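PDB 3UIF: sulfonate ABC transporter, periplasmic sulfonate-binding protein SsuA from Methylobacillus flagellatus, which probably serves as the periplasmic substrate-binding component of an ABC transporter that takes up sulfonates or related sulfur compounds. Local coordinates for residues G18-Y23 with S246-P251; W95-N100 with D197-G202; Y102-K107 with D168-L173; D116-K121 with F145-I150; A123-R128 with V153-G158. One frame throughout, in Å; residues are numbered along the deposited sequence.

Contact 1: residues G18-Y23 with S246-P251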
# COMPACT_ATOMS: atom_id res chain seq x y z
N GLY A 18 4.61 21.06 4.98
CA GLY A 18 4.12 22.34 5.49
C GLY A 18 3.71 22.30 6.95
O GLY A 18 2.56 22.59 7.29
N GLY A 19 4.67 21.94 7.81
CA GLY A 19 4.48 21.96 9.27
C GLY A 19 3.73 20.78 9.86
O GLY A 19 3.65 20.65 11.08
N LYS A 20 3.17 19.92 9.01
CA LYS A 20 2.42 18.75 9.49
C LYS A 20 3.14 17.42 9.15
O LYS A 20 4.19 17.43 8.50
CB LYS A 20 0.97 18.78 8.98
CG LYS A 20 0.10 19.84 9.68
CD LYS A 20 -1.27 19.97 9.02
CE LYS A 20 -2.13 21.05 9.67
NZ LYS A 20 -3.48 21.10 9.02
N THR A 21 2.60 16.29 9.62
CA THR A 21 3.19 14.99 9.33
C THR A 21 2.15 14.08 8.65
O THR A 21 1.11 13.77 9.24
CB THR A 21 3.72 14.27 10.59
OG1 THR A 21 4.69 15.09 11.26
CG2 THR A 21 4.36 12.93 10.19
N VAL A 22 2.45 13.68 7.42
CA VAL A 22 1.66 12.70 6.71
C VAL A 22 2.18 11.31 7.06
O VAL A 22 3.40 11.09 7.17
CB VAL A 22 1.72 12.89 5.16
CG1 VAL A 22 1.21 11.66 4.40
CG2 VAL A 22 0.94 14.12 4.74
N TYR A 23 1.23 10.39 7.24
CA TYR A 23 1.49 8.97 7.42
C TYR A 23 0.76 8.23 6.30
O TYR A 23 -0.39 8.61 5.92
CB TYR A 23 0.93 8.52 8.76
CG TYR A 23 1.48 9.27 9.95
CD1 TYR A 23 0.86 10.43 10.40
CD2 TYR A 23 2.61 8.80 10.64
CE1 TYR A 23 1.34 11.11 11.50
CE2 TYR A 23 3.10 9.47 11.75
CZ TYR A 23 2.46 10.62 12.17
OH TYR A 23 2.94 11.32 13.26
N SER A 246 -5.53 12.01 4.36
CA SER A 246 -4.96 11.54 3.10
C SER A 246 -3.54 12.07 2.87
O SER A 246 -2.89 12.56 3.80
CB SER A 246 -5.89 11.80 1.91
OG SER A 246 -6.23 13.16 1.81
N ASN A 247 -3.05 11.95 1.65
CA ASN A 247 -1.70 12.37 1.33
C ASN A 247 -1.65 13.87 1.05
O ASN A 247 -2.05 14.32 -0.03
CB ASN A 247 -1.22 11.58 0.13
CG ASN A 247 0.27 11.66 -0.05
OD1 ASN A 247 0.89 12.69 0.20
ND2 ASN A 247 0.85 10.57 -0.54
N LYS A 248 -1.16 14.63 2.02
CA LYS A 248 -1.15 16.09 1.91
C LYS A 248 -0.08 16.68 0.98
O LYS A 248 -0.04 17.90 0.80
CB LYS A 248 -1.01 16.75 3.28
CG LYS A 248 -1.99 16.27 4.33
CD LYS A 248 -1.90 17.19 5.54
CE LYS A 248 -2.64 16.63 6.74
NZ LYS A 248 -4.13 16.76 6.62
N ILE A 249 0.78 15.85 0.40
CA ILE A 249 1.73 16.36 -0.61
C ILE A 249 0.93 16.81 -1.83
O ILE A 249 1.38 17.66 -2.61
CB ILE A 249 2.75 15.30 -1.09
CG1 ILE A 249 3.59 14.78 0.07
CG2 ILE A 249 3.67 15.90 -2.16
CD1 ILE A 249 4.53 13.66 -0.34
N TYR A 250 -0.27 16.24 -1.94
CA TYR A 250 -1.13 16.42 -3.10
C TYR A 250 -2.44 17.07 -2.72
O TYR A 250 -2.94 16.84 -1.62
CB TYR A 250 -1.39 15.07 -3.74
CG TYR A 250 -0.12 14.43 -4.22
CD1 TYR A 250 0.54 14.93 -5.32
CD2 TYR A 250 0.44 13.34 -3.54
CE1 TYR A 250 1.73 14.37 -5.75
CE2 TYR A 250 1.63 12.77 -3.96
CZ TYR A 250 2.26 13.30 -5.08
OH TYR A 250 3.44 12.76 -5.55
N PRO A 251 -3.01 17.87 -3.64
CA PRO A 251 -4.31 18.50 -3.40
C PRO A 251 -5.39 17.49 -3.06
O PRO A 251 -5.34 16.32 -3.49
CB PRO A 251 -4.64 19.17 -4.75
CG PRO A 251 -3.32 19.42 -5.38
CD PRO A 251 -2.46 18.26 -4.96

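Contact 2: residues W95-N100 with D197-G202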
# COMPACT_ATOMS: atom_id res chain seq x y z
N TRP A 95 -4.45 -3.51 5.29
CA TRP A 95 -5.08 -2.20 5.30
C TRP A 95 -5.97 -1.94 4.10
O TRP A 95 -6.53 -0.85 3.93
CB TRP A 95 -4.04 -1.10 5.50
CG TRP A 95 -3.03 -0.89 4.38
CD1 TRP A 95 -3.12 -1.32 3.05
CD2 TRP A 95 -1.76 -0.16 4.45
NE1 TRP A 95 -2.03 -0.93 2.33
CE2 TRP A 95 -1.18 -0.21 3.10
CE3 TRP A 95 -1.08 0.53 5.46
CZ2 TRP A 95 0.05 0.39 2.79
CZ3 TRP A 95 0.15 1.14 5.13
CH2 TRP A 95 0.70 1.06 3.83
N GLY A 96 -6.12 -2.95 3.25
CA GLY A 96 -6.91 -2.82 2.04
C GLY A 96 -6.04 -2.56 0.83
O GLY A 96 -4.91 -3.08 0.71
N THR A 97 -6.55 -1.74 -0.08
CA THR A 97 -5.79 -1.47 -1.27
C THR A 97 -5.39 -0.03 -1.23
O THR A 97 -6.22 0.88 -1.19
CB THR A 97 -6.52 -1.82 -2.57
OG1 THR A 97 -7.90 -1.47 -2.44
CG2 THR A 97 -6.39 -3.31 -2.86
N THR A 98 -4.09 0.18 -1.23
CA THR A 98 -3.61 1.50 -0.96
C THR A 98 -3.63 2.43 -2.21
O THR A 98 -4.07 3.58 -2.09
CB THR A 98 -2.31 1.46 -0.11
OG1 THR A 98 -1.99 2.77 0.36
CG2 THR A 98 -1.14 0.86 -0.84
N SER A 99 -3.26 1.91 -3.39
CA SER A 99 -3.15 2.75 -4.59
C SER A 99 -3.48 2.07 -5.91
O SER A 99 -3.12 0.90 -6.12
CB SER A 99 -1.71 3.29 -4.72
OG SER A 99 -1.11 3.46 -3.45
N ASN A 100 -4.12 2.80 -6.81
CA ASN A 100 -4.15 2.41 -8.21
C ASN A 100 -2.83 2.81 -8.90
O ASN A 100 -2.02 3.58 -8.35
CB ASN A 100 -5.35 3.04 -8.94
CG ASN A 100 -6.68 2.49 -8.46
OD1 ASN A 100 -7.01 1.31 -8.68
ND2 ASN A 100 -7.46 3.34 -7.80
N ASP A 197 -6.10 -7.59 -7.30
CA ASP A 197 -4.72 -7.87 -6.88
C ASP A 197 -3.61 -7.03 -7.53
O ASP A 197 -2.48 -7.05 -7.07
CB ASP A 197 -4.39 -9.37 -7.02
CG ASP A 197 -4.66 -9.90 -8.40
OD1 ASP A 197 -3.72 -10.33 -9.11
OD2 ASP A 197 -5.85 -9.88 -8.78
N TRP A 198 -3.93 -6.30 -8.60
CA TRP A 198 -2.95 -5.41 -9.23
C TRP A 198 -2.75 -4.14 -8.47
O TRP A 198 -1.81 -3.39 -8.72
CB TRP A 198 -3.38 -5.06 -10.64
CG TRP A 198 -3.47 -6.22 -11.59
CD1 TRP A 198 -3.78 -7.54 -11.31
CD2 TRP A 198 -3.32 -6.17 -13.05
NE1 TRP A 198 -3.81 -8.29 -12.45
CE2 TRP A 198 -3.54 -7.53 -13.53
CE3 TRP A 198 -3.01 -5.16 -13.97
CZ2 TRP A 198 -3.46 -7.85 -14.87
CZ3 TRP A 198 -2.95 -5.51 -15.33
CH2 TRP A 198 -3.17 -6.82 -15.76
N LYS A 199 -3.65 -3.88 -7.52
CA LYS A 199 -3.57 -2.72 -6.67
C LYS A 199 -2.53 -2.94 -5.58
O LYS A 199 -2.24 -4.08 -5.21
CB LYS A 199 -4.92 -2.46 -6.05
CG LYS A 199 -5.86 -1.62 -6.89
CD LYS A 199 -7.30 -1.92 -6.50
CE LYS A 199 -8.28 -1.28 -7.46
NZ LYS A 199 -8.80 -0.08 -6.76
N LEU A 200 -1.99 -1.84 -5.06
CA LEU A 200 -1.00 -1.91 -3.96
C LEU A 200 -1.64 -2.27 -2.61
O LEU A 200 -2.78 -1.86 -2.30
CB LEU A 200 -0.21 -0.59 -3.86
CG LEU A 200 0.97 -0.46 -4.84
CD1 LEU A 200 0.71 -1.16 -6.17
CD2 LEU A 200 1.34 0.99 -5.09
N MSE A 201 -0.91 -3.04 -1.82
CA MSE A 201 -1.42 -3.54 -0.54
C MSE A 201 -0.47 -3.29 0.63
O MSE A 201 0.47 -2.49 0.52
CB MSE A 201 -1.76 -5.02 -0.72
CG MSE A 201 -2.84 -5.21 -1.78
SE MSE A 201 -3.77 -6.92 -1.50
CE MSE A 201 -5.01 -6.89 -3.04
N GLY A 202 -0.71 -3.96 1.75
CA GLY A 202 0.07 -3.81 2.97
C GLY A 202 -0.83 -3.73 4.19
O GLY A 202 -1.98 -4.19 4.18

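Contact 3: residues Y102-K107 with D168-L173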
# COMPACT_ATOMS: atom_id res chain seq x y z
N TYR A 102 -1.33 4.01 -12.98
CA TYR A 102 -1.84 4.79 -14.10
C TYR A 102 -0.80 4.87 -15.21
O TYR A 102 0.40 5.06 -14.93
CB TYR A 102 -2.17 6.22 -13.63
CG TYR A 102 -3.16 6.30 -12.49
CD1 TYR A 102 -2.75 6.19 -11.15
CD2 TYR A 102 -4.51 6.48 -12.74
CE1 TYR A 102 -3.66 6.26 -10.12
CE2 TYR A 102 -5.43 6.55 -11.71
CZ TYR A 102 -5.00 6.44 -10.40
OH TYR A 102 -5.95 6.54 -9.42
N LEU A 103 -1.25 4.74 -16.45
CA LEU A 103 -0.41 5.02 -17.62
C LEU A 103 -0.83 6.36 -18.20
O LEU A 103 -2.00 6.58 -18.51
CB LEU A 103 -0.53 3.92 -18.67
CG LEU A 103 0.43 3.95 -19.87
CD1 LEU A 103 1.90 3.84 -19.47
CD2 LEU A 103 0.07 2.84 -20.85
N VAL A 104 0.16 7.24 -18.33
CA VAL A 104 -0.03 8.61 -18.76
C VAL A 104 0.79 8.81 -20.01
O VAL A 104 1.94 8.36 -20.07
CB VAL A 104 0.53 9.60 -17.71
CG1 VAL A 104 -0.07 10.97 -17.89
CG2 VAL A 104 0.32 9.07 -16.29
N VAL A 105 0.20 9.46 -21.00
CA VAL A 105 0.89 9.85 -22.23
C VAL A 105 0.80 11.37 -22.41
O VAL A 105 -0.09 11.99 -21.84
CB VAL A 105 0.33 9.11 -23.49
CG1 VAL A 105 0.66 7.62 -23.43
CG2 VAL A 105 -1.16 9.34 -23.68
N PRO A 106 1.71 11.96 -23.21
CA PRO A 106 1.62 13.42 -23.41
C PRO A 106 0.23 13.79 -23.90
O PRO A 106 -0.46 12.96 -24.50
CB PRO A 106 2.67 13.69 -24.49
CG PRO A 106 3.68 12.62 -24.30
CD PRO A 106 2.88 11.39 -23.91
N LYS A 107 -0.19 15.02 -23.62
CA LYS A 107 -1.53 15.47 -24.00
C LYS A 107 -1.89 15.10 -25.46
O LYS A 107 -2.96 14.54 -25.70
CB LYS A 107 -1.71 16.98 -23.75
CG LYS A 107 -3.09 17.53 -24.10
CD LYS A 107 -4.18 16.94 -23.21
CE LYS A 107 -5.51 16.80 -23.95
NZ LYS A 107 -5.44 15.88 -25.13
N ASP A 168 7.61 8.97 -23.84
CA ASP A 168 6.36 8.83 -24.57
C ASP A 168 5.26 8.26 -23.65
O ASP A 168 4.09 8.22 -24.01
CB ASP A 168 6.60 7.98 -25.81
CG ASP A 168 7.80 8.49 -26.64
OD1 ASP A 168 7.73 9.61 -27.21
OD2 ASP A 168 8.82 7.77 -26.74
N GLY A 169 5.66 7.85 -22.45
CA GLY A 169 4.74 7.33 -21.45
C GLY A 169 5.31 7.40 -20.06
O GLY A 169 6.53 7.44 -19.87
N PHE A 170 4.43 7.38 -19.06
CA PHE A 170 4.85 7.52 -17.67
C PHE A 170 3.96 6.63 -16.82
O PHE A 170 2.74 6.76 -16.84
CB PHE A 170 4.76 9.01 -17.26
CG PHE A 170 5.00 9.28 -15.80
CD1 PHE A 170 6.15 8.82 -15.15
CD2 PHE A 170 4.10 10.05 -15.07
CE1 PHE A 170 6.38 9.11 -13.81
CE2 PHE A 170 4.33 10.34 -13.73
CZ PHE A 170 5.47 9.88 -13.10
N PHE A 171 4.56 5.72 -16.09
CA PHE A 171 3.79 4.84 -15.23
C PHE A 171 3.96 5.21 -13.76
O PHE A 171 5.08 5.21 -13.24
CB PHE A 171 4.18 3.38 -15.48
CG PHE A 171 3.10 2.41 -15.09
CD1 PHE A 171 2.03 2.17 -15.95
CD2 PHE A 171 3.14 1.76 -13.85
CE1 PHE A 171 1.02 1.29 -15.58
CE2 PHE A 171 2.14 0.87 -13.49
CZ PHE A 171 1.08 0.63 -14.35
N SER A 172 2.84 5.53 -13.10
CA SER A 172 2.90 6.02 -11.72
C SER A 172 1.57 5.86 -10.98
O SER A 172 0.64 5.23 -11.48
CB SER A 172 3.31 7.50 -11.71
OG SER A 172 3.87 7.88 -10.45
N LEU A 173 1.49 6.46 -9.80
CA LEU A 173 0.28 6.43 -8.98
C LEU A 173 -0.54 7.69 -9.23
O LEU A 173 -0.36 8.35 -10.24
CB LEU A 173 0.64 6.32 -7.50
CG LEU A 173 1.65 5.24 -7.09
CD1 LEU A 173 1.77 5.22 -5.57
CD2 LEU A 173 1.26 3.86 -7.60

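Contact 4: residues D116-K121 with F145-I150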
# COMPACT_ATOMS: atom_id res chain seq x y z
N ASP A 116 0.44 0.52 -28.07
CA ASP A 116 0.90 1.62 -28.92
C ASP A 116 2.25 2.18 -28.50
O ASP A 116 2.84 3.00 -29.21
CB ASP A 116 -0.14 2.74 -28.93
CG ASP A 116 -1.48 2.30 -29.51
OD1 ASP A 116 -1.47 1.50 -30.48
OD2 ASP A 116 -2.54 2.75 -29.01
N LEU A 117 2.75 1.74 -27.36
CA LEU A 117 3.98 2.30 -26.85
C LEU A 117 5.16 1.39 -27.08
O LEU A 117 6.26 1.64 -26.57
CB LEU A 117 3.83 2.64 -25.36
CG LEU A 117 2.77 3.70 -25.08
CD1 LEU A 117 2.60 3.90 -23.59
CD2 LEU A 117 3.11 5.01 -25.80
N LYS A 118 4.92 0.33 -27.86
CA LYS A 118 5.98 -0.59 -28.26
C LYS A 118 7.15 0.17 -28.88
O LYS A 118 6.96 1.00 -29.76
CB LYS A 118 5.45 -1.64 -29.23
CG LYS A 118 4.53 -2.68 -28.61
CD LYS A 118 4.37 -3.88 -29.53
CE LYS A 118 5.67 -4.68 -29.59
NZ LYS A 118 5.57 -5.83 -30.53
N GLY A 119 8.35 -0.12 -28.37
CA GLY A 119 9.58 0.50 -28.83
C GLY A 119 9.76 1.94 -28.39
O GLY A 119 10.70 2.61 -28.81
N LYS A 120 8.86 2.42 -27.53
CA LYS A 120 8.90 3.80 -27.03
C LYS A 120 9.56 3.91 -25.66
O LYS A 120 9.83 2.90 -25.00
CB LYS A 120 7.48 4.38 -26.97
CG LYS A 120 6.73 4.38 -28.29
CD LYS A 120 7.04 5.60 -29.13
CE LYS A 120 6.24 5.59 -30.43
NZ LYS A 120 6.66 6.71 -31.31
N LYS A 121 9.81 5.16 -25.25
CA LYS A 121 10.34 5.49 -23.91
C LYS A 121 9.23 5.61 -22.86
O LYS A 121 8.33 6.45 -22.99
CB LYS A 121 11.13 6.80 -23.96
CG LYS A 121 12.63 6.64 -24.20
CD LYS A 121 13.29 7.94 -24.64
CE LYS A 121 13.33 8.08 -26.16
NZ LYS A 121 13.52 9.49 -26.61
N PHE A 145 9.35 -6.16 -20.86
CA PHE A 145 10.28 -5.03 -20.79
C PHE A 145 11.12 -4.84 -22.04
O PHE A 145 11.41 -3.71 -22.44
CB PHE A 145 11.19 -5.16 -19.57
CG PHE A 145 10.45 -5.02 -18.28
CD1 PHE A 145 9.80 -6.11 -17.70
CD2 PHE A 145 10.32 -3.77 -17.67
CE1 PHE A 145 9.07 -5.97 -16.53
CE2 PHE A 145 9.60 -3.62 -16.50
CZ PHE A 145 8.97 -4.71 -15.93
N LYS A 146 11.50 -5.96 -22.67
CA LYS A 146 12.24 -5.95 -23.94
C LYS A 146 11.66 -5.00 -24.98
O LYS A 146 12.40 -4.44 -25.79
CB LYS A 146 12.29 -7.36 -24.53
CG LYS A 146 13.08 -8.38 -23.71
CD LYS A 146 14.34 -7.74 -23.12
CE LYS A 146 15.24 -8.78 -22.46
NZ LYS A 146 16.47 -8.14 -21.89
N ASP A 147 10.34 -4.81 -24.94
CA ASP A 147 9.64 -4.04 -25.97
C ASP A 147 9.56 -2.55 -25.70
O ASP A 147 8.88 -1.81 -26.43
CB ASP A 147 8.22 -4.57 -26.13
CG ASP A 147 8.20 -6.00 -26.55
OD1 ASP A 147 9.30 -6.56 -26.78
OD2 ASP A 147 7.09 -6.56 -26.64
N PHE A 148 10.24 -2.09 -24.66
CA PHE A 148 10.24 -0.68 -24.36
C PHE A 148 11.62 -0.23 -23.92
O PHE A 148 12.40 -1.03 -23.39
CB PHE A 148 9.21 -0.39 -23.27
CG PHE A 148 7.85 -0.99 -23.54
CD1 PHE A 148 6.90 -0.28 -24.27
CD2 PHE A 148 7.53 -2.26 -23.06
CE1 PHE A 148 5.65 -0.82 -24.51
CE2 PHE A 148 6.28 -2.80 -23.31
CZ PHE A 148 5.34 -2.09 -24.03
N LYS A 149 11.93 1.03 -24.18
CA LYS A 149 13.03 1.67 -23.47
C LYS A 149 12.47 2.19 -22.13
O LYS A 149 11.66 3.12 -22.10
CB LYS A 149 13.68 2.78 -24.32
CG LYS A 149 14.97 3.37 -23.73
CD LYS A 149 15.69 4.27 -24.74
CE LYS A 149 17.18 4.37 -24.45
NZ LYS A 149 17.99 4.93 -25.59
N ILE A 150 12.88 1.54 -21.04
CA ILE A 150 12.46 1.95 -19.70
C ILE A 150 13.44 2.96 -19.11
O ILE A 150 14.59 2.63 -18.83
CB ILE A 150 12.34 0.76 -18.72
CG1 ILE A 150 11.59 -0.43 -19.35
CG2 ILE A 150 11.71 1.21 -17.40
CD1 ILE A 150 10.14 -0.16 -19.69

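Contact 5: residues A123-R128 with V153-G158. With SO4 (sulfate ion), chain B.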
# COMPACT_ATOMS: atom_id res chain seq x y z
N ALA A 123 8.84 6.23 -18.74
CA ALA A 123 9.39 6.60 -17.44
C ALA A 123 8.72 5.79 -16.34
O ALA A 123 7.50 5.85 -16.16
CB ALA A 123 9.20 8.10 -17.19
N LEU A 124 9.52 5.00 -15.62
CA LEU A 124 8.99 4.16 -14.55
C LEU A 124 10.01 4.01 -13.43
O LEU A 124 11.17 3.68 -13.68
CB LEU A 124 8.62 2.78 -15.09
CG LEU A 124 8.45 1.61 -14.11
CD1 LEU A 124 7.18 1.73 -13.26
CD2 LEU A 124 8.50 0.28 -14.85
N HIS A 125 9.57 4.25 -12.20
CA HIS A 125 10.49 4.10 -11.07
C HIS A 125 10.71 2.66 -10.70
O HIS A 125 9.95 2.09 -9.92
CB HIS A 125 10.06 4.92 -9.87
CG HIS A 125 11.20 5.24 -8.93
ND1 HIS A 125 11.00 5.63 -7.65
CD2 HIS A 125 12.57 5.20 -9.12
CE1 HIS A 125 12.20 5.84 -7.07
NE2 HIS A 125 13.15 5.58 -7.97
N ARG A 126 11.78 2.09 -11.23
CA ARG A 126 12.07 0.66 -11.05
C ARG A 126 12.31 0.24 -9.60
O ARG A 126 12.85 1.01 -8.80
CB ARG A 126 13.22 0.24 -11.94
CG ARG A 126 12.89 0.53 -13.40
CD ARG A 126 13.83 -0.18 -14.34
NE ARG A 126 13.41 -1.55 -14.57
CZ ARG A 126 13.92 -2.33 -15.52
NH1 ARG A 126 14.86 -1.85 -16.33
NH2 ARG A 126 13.48 -3.57 -15.66
N GLY A 127 11.86 -0.97 -9.25
CA GLY A 127 11.98 -1.45 -7.89
C GLY A 127 10.90 -0.95 -6.95
O GLY A 127 10.96 -1.20 -5.74
N ARG A 128 9.91 -0.24 -7.50
CA ARG A 128 8.75 0.22 -6.72
C ARG A 128 7.54 -0.69 -6.86
O ARG A 128 7.36 -1.32 -7.91
CB ARG A 128 8.37 1.64 -7.08
CG ARG A 128 9.36 2.65 -6.51
CD ARG A 128 9.31 2.66 -4.99
NE ARG A 128 10.12 3.76 -4.49
CZ ARG A 128 11.31 3.62 -3.90
NH1 ARG A 128 11.82 2.40 -3.68
NH2 ARG A 128 11.97 4.70 -3.51
N VAL A 153 13.42 6.57 -13.41
CA VAL A 153 13.40 7.86 -12.71
C VAL A 153 12.29 7.92 -11.65
O VAL A 153 11.26 7.24 -11.77
CB VAL A 153 13.18 9.05 -13.69
CG1 VAL A 153 14.40 9.28 -14.56
CG2 VAL A 153 11.93 8.85 -14.53
N ASN A 154 12.48 8.74 -10.62
CA ASN A 154 11.40 8.95 -9.65
C ASN A 154 10.17 9.63 -10.31
O ASN A 154 10.26 10.13 -11.43
CB ASN A 154 11.91 9.71 -8.42
CG ASN A 154 12.51 11.05 -8.76
OD1 ASN A 154 11.80 12.04 -8.92
ND2 ASN A 154 13.83 11.10 -8.87
N PRO A 155 9.01 9.63 -9.63
CA PRO A 155 7.80 10.19 -10.22
C PRO A 155 7.91 11.67 -10.60
O PRO A 155 7.21 12.13 -11.49
CB PRO A 155 6.76 10.02 -9.13
CG PRO A 155 7.29 8.91 -8.27
CD PRO A 155 8.77 9.13 -8.26
N GLN A 156 8.77 12.41 -9.91
CA GLN A 156 8.89 13.84 -10.16
C GLN A 156 9.66 14.13 -11.46
O GLN A 156 9.21 14.95 -12.27
CB GLN A 156 9.52 14.58 -8.96
CG GLN A 156 8.65 14.57 -7.70
CD GLN A 156 8.68 13.24 -6.96
OE1 GLN A 156 7.64 12.65 -6.65
NE2 GLN A 156 9.89 12.74 -6.70
N VAL A 157 10.79 13.44 -11.65
CA VAL A 157 11.56 13.51 -12.90
C VAL A 157 10.73 12.94 -14.05
O VAL A 157 10.72 13.49 -15.15
CB VAL A 157 12.90 12.75 -12.80
CG1 VAL A 157 13.69 12.87 -14.10
CG2 VAL A 157 13.73 13.28 -11.64
N GLY A 158 10.04 11.85 -13.78
CA GLY A 158 9.20 11.19 -14.77
C GLY A 158 8.05 12.05 -15.22
O GLY A 158 7.72 12.07 -16.41
S SO4 B . 9.41 7.21 -4.94
O1 SO4 B . 8.45 8.32 -4.67
O2 SO4 B . 9.19 6.18 -3.88
O3 SO4 B . 9.20 6.63 -6.30
O4 SO4 B . 10.82 7.69 -4.97

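Contact 1: residues G18-Y23 with S246-P251
K248 packs its aliphatic chain against V22 and K20. CB starts the contact, lying 3.6 Å from V22 CG2, and CG stays beside the same methyl at 3.7 Å. Farther along, CE passes K20 CD at 4.3 Å, the two lysines meeting through methylenes while the like-charged K20 NZ and K248 NZ stay 5.0 Å apart. A bend at chi4 (-75°) turns K248 NZ to E244 O, a carbonyl of the preceding helix, which it hydrogen-bonds. Lysine suits this partly exposed place: its stem is greasy enough for valine and its tip finds a polar partner. V22 is the buried member. Its CG2 also approaches K248 N, and CG1 faces N247. N247 OD1 accepts from I249 N at 3.2 Å, closing an Asx turn within a type I turn and setting the shape of the loop that receives the valine. The arrangement joins the second strand of a beta hairpin, 20-23 paired with 6-17 at a sheet edge, to the connection between helices 238-245 and 252-257.

Contact 2: residues W95-N100 with D197-G202
K199, L200 and T97 have the largest shares of the surface buried here, the two backbones running roughly antiparallel. The methyl T97 CG2 rests 3.6 Å from K199 CB and also meets the terminal CE of M201, a selenomethionine. Threonine suits the spot because its small branched side chain presents that methyl to both neighbours. Beyond CB, the lysine runs beside N100, and K199 NZ makes a weak hydrogen bond of 3.0 Å to N100 OD1. Its stronger partner is D262, with which it forms a salt bridge; N100 ND2 bonds to the same aspartate, while N100 OD1 is also bonded to T191. The next residue, L200, packs on T98 and S99: CB lies 3.5 Å from T98 CG2, and CD2 touches S99 CB. Its backbone is held at both ends, for L200 N gives a nearly straight bond (172°) to S99 O and L200 O accepts from T98 N at 2.7 Å, the donor standing above the carbonyl plane. At the far end W95 N bonds to G202 O at 2.8 Å. The CA of G202 makes a CH-pi contact over the five-membered ring of W95, a fit that leaves no room for a side chain on G202. These are the paired crossover segments between the two sheets, as in the hinge of type II periplasmic binding proteins.

Contact 3: residues Y102-K107 with D168-L173
Strands 102-106 and 169-172 form an antiparallel pair within the five-stranded mixed sheet of one lobe, Y102 facing S172 and V104 facing F170 in hydrogen-bonded pairs. Each of these pairs is joined twice. Y102 N reaches S172 O at 2.8 Å, and S172 N returns to Y102 O at 3.1 Å; V104 N and F170 O are 3.0 Å apart, F170 N and V104 O 2.9 Å. Between them L103 and F171 make a non-hydrogen-bonded pair on the other side of the sheet. Their side chains cross at about a right angle, L103 CD1 meeting the edge of the F171 ring at CD1, 3.9 Å away. The phenylalanine CG lies anti to the backbone N (chi1 -156°), which brings one ring face over Y102 O. On the V104 side, the valine and F170 point the same way, with V104 CG2 4.1 Å from F170 CD2; L162 and L179, from two helices, pack on both. The Y102 ring has S172 O at its edge, lays CD1 against the L173 backbone and carries its hydroxyl out to E258, while S172 OG bonds to D175. Valine, leucine and phenylalanine suit a strand covered by helices. The four bonds satisfy N and O of Y102, V104, F170 and S172, while L103 and V105 pair with strand 185-190; V104, F170 and F171 can then face helices as an apolar layer, the two hydroxyls spent on carboxylates.

Contact 4: residues D116-K121 with F145-I150
G119 N donates to D147 O, 2.6 Å away, with a nearly straight N-H...O angle of 166°. G119 occupies a type II turn from L117 to K120, where its positive phi comes easily to a residue without a side chain. A second bond, K149 N to K120 O at 2.9 Å, starts the parallel pairing of K121 with K149. F148 sits between these two bonds. With CG beside its own backbone N (chi1 -50°), the ring lies with L117 O at its edge, CD1 3.1 Å away, and its CE1 meets L117 CB at 4.0 Å. I114, I122 and L138 pack against the same ring, which explains a large apolar residue here. Without the ring, as with an alanine here, a gap would probably open under the turn and L117 and L138 would lose their shared neighbour. On the outside, lysines take over: K121 and K149 lie side by side through their methylenes, K121 CG 3.9 Å from K149 CD, and K118 runs along D147 with K118 NZ 4.2 Å from D147 OD2, near but short of a salt bridge. The two segments open parallel strands 121-124 and 149-151, linked through helix 130-140 as a beta-alpha-beta crossover.

Contact 5: residues A123-R128 with V153-G158
The imidazole of H125 lies flat against N154, the N-cap residue of helix 155-164, beside a bound sulfate. N154 CA stands over the centre of the ring in a CH-pi contact, 3.8 Å from the centroid and 10° off its normal. A chi1 of -157° swings the ring away from the histidine's own N and toward the helix start, its edge turned to the ion, where ND1 points at sulfate O3 in a modelled bond so short that its exact length is doubtful. H125 CB and CG lie against V153 O, unbonded. R128, from the same loop and bent at chi2, presents its guanidinium edge to the anion; NE bonds to sulfate O2 at 2.7 Å and NH2 adds a weak bond to the same oxygen. The sulfate probably came from the crystallisation liquor, yet an imidazole, a guanidinium and a helix N-terminus together are consistent with a binding place for a sulfonate-like group. A leucine replacing H125 would probably leave N154 CA without its flat ring and the sulfate held mainly by R128. Deeper down, A123 is small enough for the helix to come close, its CB 3.9 Å from both V153 CG2 and G158 CA. N154 caps the first turn with its side chain: OD1 accepts from V157 N at 3.2 Å, the N-H coming from well out of the amide plane, and more weakly from Q156 N.

How the contacts relate
Contact 1 closes the longest loop, from the hairpin near the N terminus to the connection after helix 238-245, and the other four lie within its span. Next along the chain, contact 2 pairs the outgoing and returning crossovers between the two sheets; everything between them, including contacts 3, 4 and 5, belongs to the excursion through the five-stranded sheet. Contact 3 closes that inner stretch and encloses contacts 4 and 5, which cross, their segments alternating along the chain. Strand 121-124 ties these three together, lying between 149-151 and 169-172, and D168 meets K121 at its start. L173 touches N100 and L200, carrying contact 3 to the crossovers.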